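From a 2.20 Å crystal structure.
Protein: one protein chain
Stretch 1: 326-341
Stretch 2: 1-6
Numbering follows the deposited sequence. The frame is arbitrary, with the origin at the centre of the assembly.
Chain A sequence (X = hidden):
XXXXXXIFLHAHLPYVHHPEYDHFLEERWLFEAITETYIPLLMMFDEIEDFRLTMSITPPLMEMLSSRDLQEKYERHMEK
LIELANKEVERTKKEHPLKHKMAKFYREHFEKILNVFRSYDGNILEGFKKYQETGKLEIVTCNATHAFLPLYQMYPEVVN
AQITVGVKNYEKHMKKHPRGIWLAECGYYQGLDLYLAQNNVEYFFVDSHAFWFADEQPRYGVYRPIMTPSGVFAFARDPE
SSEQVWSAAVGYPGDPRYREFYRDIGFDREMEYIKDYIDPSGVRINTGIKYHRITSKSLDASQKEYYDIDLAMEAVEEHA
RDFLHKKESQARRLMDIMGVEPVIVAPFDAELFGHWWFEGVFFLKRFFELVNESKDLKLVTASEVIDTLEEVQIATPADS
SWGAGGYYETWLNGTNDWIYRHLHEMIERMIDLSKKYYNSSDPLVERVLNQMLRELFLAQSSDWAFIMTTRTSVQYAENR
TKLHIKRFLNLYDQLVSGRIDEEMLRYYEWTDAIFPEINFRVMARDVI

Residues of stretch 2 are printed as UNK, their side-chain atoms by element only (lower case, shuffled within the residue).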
# COMPACT_ATOMS: atom_id res chain seq x y z
N LYS A 326 1.62 47.86 -11.49
CA LYS A 326 2.94 47.33 -11.06
C LYS A 326 4.03 47.24 -12.17
O LYS A 326 5.19 47.51 -11.92
CB LYS A 326 2.78 45.99 -10.37
CG LYS A 326 2.10 46.16 -9.06
CD LYS A 326 1.66 44.86 -8.45
CE LYS A 326 1.87 44.97 -6.97
NZ LYS A 326 0.66 45.57 -6.35
N LYS A 327 3.63 46.92 -13.40
CA LYS A 327 4.63 46.74 -14.48
C LYS A 327 5.07 48.09 -15.06
O LYS A 327 6.22 48.25 -15.54
CB LYS A 327 4.09 45.84 -15.62
CG LYS A 327 3.72 44.38 -15.22
CD LYS A 327 4.89 43.62 -14.64
CE LYS A 327 4.97 43.80 -13.14
NZ LYS A 327 6.10 43.13 -12.45
N GLU A 328 4.14 49.05 -15.05
CA GLU A 328 4.42 50.43 -15.47
C GLU A 328 5.32 51.08 -14.47
O GLU A 328 6.34 51.67 -14.78
CB GLU A 328 3.12 51.19 -15.55
CG GLU A 328 2.26 50.75 -16.74
CD GLU A 328 1.02 51.58 -16.90
OE1 GLU A 328 0.56 51.74 -18.06
OE2 GLU A 328 0.51 52.08 -15.88
N SER A 329 4.95 50.97 -13.22
CA SER A 329 5.83 51.46 -12.20
C SER A 329 7.25 50.84 -12.37
O SER A 329 8.24 51.55 -12.41
CB SER A 329 5.22 51.18 -10.85
OG SER A 329 6.14 51.52 -9.86
N GLN A 330 7.34 49.52 -12.54
CA GLN A 330 8.67 48.83 -12.65
C GLN A 330 9.44 49.27 -13.92
O GLN A 330 10.61 49.60 -13.84
CB GLN A 330 8.50 47.31 -12.50
CG GLN A 330 9.75 46.45 -12.89
CD GLN A 330 9.41 44.98 -13.04
OE1 GLN A 330 8.49 44.61 -13.78
NE2 GLN A 330 10.15 44.15 -12.35
N ALA A 331 8.75 49.36 -15.05
CA ALA A 331 9.32 49.88 -16.25
C ALA A 331 9.95 51.27 -16.11
O ALA A 331 11.11 51.49 -16.52
CB ALA A 331 8.28 49.88 -17.39
N ARG A 332 9.19 52.21 -15.52
CA ARG A 332 9.63 53.59 -15.44
C ARG A 332 10.86 53.69 -14.58
O ARG A 332 11.84 54.35 -14.96
CB ARG A 332 8.50 54.49 -14.90
CG ARG A 332 7.39 54.83 -15.93
CD ARG A 332 6.50 55.96 -15.36
NE ARG A 332 6.06 55.60 -14.01
CZ ARG A 332 4.86 55.10 -13.71
NH1 ARG A 332 3.95 54.93 -14.68
NH2 ARG A 332 4.59 54.78 -12.45
N ARG A 333 10.84 53.01 -13.43
CA ARG A 333 11.97 52.97 -12.53
C ARG A 333 13.23 52.40 -13.24
O ARG A 333 14.35 52.86 -13.00
CB ARG A 333 11.58 52.08 -11.35
CG ARG A 333 12.69 51.78 -10.37
CD ARG A 333 12.18 50.94 -9.20
NE ARG A 333 12.08 49.50 -9.47
CZ ARG A 333 10.95 48.79 -9.52
NH1 ARG A 333 9.75 49.38 -9.32
NH2 ARG A 333 11.01 47.49 -9.76
N LEU A 334 13.04 51.39 -14.09
CA LEU A 334 14.13 50.69 -14.76
C LEU A 334 14.70 51.51 -15.89
O LEU A 334 15.89 51.58 -16.02
CB LEU A 334 13.66 49.33 -15.30
CG LEU A 334 13.97 47.96 -14.65
CD1 LEU A 334 14.52 48.00 -13.25
CD2 LEU A 334 12.73 47.04 -14.77
N MET A 335 13.84 52.09 -16.73
CA MET A 335 14.27 53.02 -17.78
C MET A 335 15.14 54.12 -17.17
O MET A 335 16.27 54.39 -17.64
CB MET A 335 13.06 53.61 -18.52
CG MET A 335 12.64 52.79 -19.71
SD MET A 335 11.09 53.14 -20.58
CE MET A 335 9.87 52.97 -19.26
N ASP A 336 14.64 54.74 -16.10
CA ASP A 336 15.37 55.81 -15.46
C ASP A 336 16.74 55.35 -14.91
O ASP A 336 17.71 56.10 -15.00
CB ASP A 336 14.49 56.51 -14.41
CG ASP A 336 15.30 57.44 -13.49
OD1 ASP A 336 15.54 58.63 -13.86
OD2 ASP A 336 15.71 56.95 -12.40
N ILE A 337 16.83 54.13 -14.37
CA ILE A 337 18.11 53.60 -13.87
C ILE A 337 19.04 53.03 -14.98
O ILE A 337 20.27 53.06 -14.83
CB ILE A 337 17.91 52.55 -12.75
CG1 ILE A 337 17.62 53.23 -11.41
CG2 ILE A 337 19.14 51.66 -12.55
CD1 ILE A 337 17.00 52.30 -10.35
N MET A 338 18.45 52.54 -16.08
CA MET A 338 19.18 51.79 -17.11
C MET A 338 19.59 52.64 -18.29
O MET A 338 20.71 52.52 -18.75
CB MET A 338 18.34 50.63 -17.66
CG MET A 338 18.09 49.52 -16.65
SD MET A 338 17.21 48.07 -17.28
CE MET A 338 17.90 47.07 -15.96
N GLY A 339 18.65 53.42 -18.82
CA GLY A 339 18.96 54.22 -19.98
C GLY A 339 18.63 53.49 -21.27
O GLY A 339 18.81 54.02 -22.38
N VAL A 340 18.16 52.26 -21.13
CA VAL A 340 17.56 51.58 -22.27
C VAL A 340 16.26 50.88 -21.81
O VAL A 340 15.98 50.79 -20.61
CB VAL A 340 18.60 50.66 -22.97
CG1 VAL A 340 19.05 49.49 -22.05
CG2 VAL A 340 18.06 50.21 -24.34
N GLU A 341 15.46 50.45 -22.77
CA GLU A 341 14.20 49.79 -22.49
C GLU A 341 14.41 48.41 -21.77
O GLU A 341 15.10 47.53 -22.29
CB GLU A 341 13.43 49.62 -23.80
CG GLU A 341 12.89 50.94 -24.39
CD GLU A 341 12.65 50.90 -25.92
OE1 GLU A 341 11.57 51.37 -26.38
OE2 GLU A 341 13.55 50.40 -26.66
N UNK A 1 10.46 56.38 -24.59
CA UNK A 1 10.66 54.90 -24.65
C UNK A 1 9.65 54.13 -23.76
O UNK A 1 9.14 54.67 -22.77
c UNK A 1 12.14 54.50 -24.36
s UNK A 1 14.53 54.53 -22.82
c UNK A 1 14.97 55.34 -21.26
c UNK A 1 12.83 55.18 -23.15
N UNK A 2 9.38 52.89 -24.14
CA UNK A 2 8.44 52.01 -23.44
C UNK A 2 9.15 50.76 -22.98
O UNK A 2 10.02 50.23 -23.68
c UNK A 2 7.22 52.44 -25.63
n UNK A 2 4.83 52.99 -24.53
c UNK A 2 7.32 51.59 -24.38
n UNK A 2 3.19 53.69 -25.97
c UNK A 2 6.27 51.81 -26.67
n UNK A 2 4.99 52.50 -26.77
c UNK A 2 4.34 53.06 -25.76
N UNK A 3 8.77 50.28 -21.80
CA UNK A 3 9.20 49.00 -21.25
C UNK A 3 8.62 47.88 -22.08
O UNK A 3 7.52 48.01 -22.61
N UNK A 4 9.36 46.77 -22.19
CA UNK A 4 8.92 45.63 -23.00
C UNK A 4 8.44 44.49 -22.11
O UNK A 4 9.17 44.02 -21.22
c UNK A 4 12.30 46.36 -26.52
n UNK A 4 11.68 47.09 -27.67
c UNK A 4 10.26 46.30 -25.02
c UNK A 4 11.70 46.73 -25.15
c UNK A 4 10.03 45.22 -23.97
N UNK A 5 7.20 44.09 -22.30
CA UNK A 5 6.69 43.00 -21.46
C UNK A 5 6.64 41.70 -22.20
O UNK A 5 5.93 41.56 -23.21
c UNK A 5 3.36 42.16 -21.17
c UNK A 5 5.46 43.34 -20.44
c UNK A 5 5.78 44.54 -19.43
c UNK A 5 4.12 43.50 -21.13
N UNK A 6 7.45 40.76 -21.72
CA UNK A 6 7.49 39.44 -22.36
C UNK A 6 6.81 38.37 -21.48
O UNK A 6 7.37 37.88 -20.50
c UNK A 6 8.62 36.71 -23.93
c UNK A 6 10.89 37.86 -23.92
c UNK A 6 8.91 39.09 -22.89
c UNK A 6 9.51 37.72 -23.22

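Position 1 carries four side-chain atoms in an unbranched row: two carbons, a sulfur and a terminal carbon. The row extends along the segment that follows the helix: its terminal carbon lies 4.1 Å from C of G339, its sulfur lies 4.2 Å from C of V340, and its CB packs 3.6 Å from CG of E341. A sulfur placed third, with a methyl beyond it, identifies methionine, M1. The thioether of M335 meets it from the helix, with M335 SD 3.7 Å from M1 CG and 3.3 Å from M1 O.

Position 2 has three carbons, a nitrogen, and then a carbon bearing two more nitrogens. Its CA-to-CB bond points away from stretch 1, so the contact is made chiefly through the backbone: its N donates a weak hydrogen bond of 3.5 Å to E341 OE1, and its O lies 3.0 Å from E341 CG. The planar guanidinium group belongs to arginine, R2.

Position 3 has no side-chain atoms. Here the two stretches come close, with 5.1 Å between its CA and that of A331, and A331 CB rests 4.1 Å from the same CA. The residue is therefore glycine, G3. A CB built at G3 would lie 2.7 Å from A331 CB, a clash, so the bare backbone permits this approach. M335 CE adds a contact of 3.9 Å to G3 N.

Position 4 shows four carbons in a row ending in nitrogen. Its CA-to-CB bond points sideways, but the end of the side chain comes nearer to stretch 1: the third carbon packs 3.6 Å from E341 CB, and the nitrogen forms a long salt bridge of 3.9 Å with E341 OE2. This is the pattern of lysine, K4.

Position 5 has four carbons forked at the first, one arm being two carbons long. Its CA-to-CB bond points toward stretch 1, where the one-carbon arm lies 4.4 Å from K327 CB. This is isoleucine, I5. K327 leads its own end away, and K327 NZ donates a 3.1 Å hydrogen bond to Q330 OE1.

Position 6 also has four carbons, but forked at the second. It is buried yet makes no contact with stretch 1, and is leucine, L6.

The contact thus combines helix-to-strand packing with a polar site beyond the helix. K327, A331 and M335, on successive turns, face stretch 2; its strand 3-6 runs at 130° to the helix. After G339 ends the helical conformation with positive phi, E341 reaches both R2 N and K4 NZ through its carboxylate.

Stretch 2 (1-6) MRGKIL
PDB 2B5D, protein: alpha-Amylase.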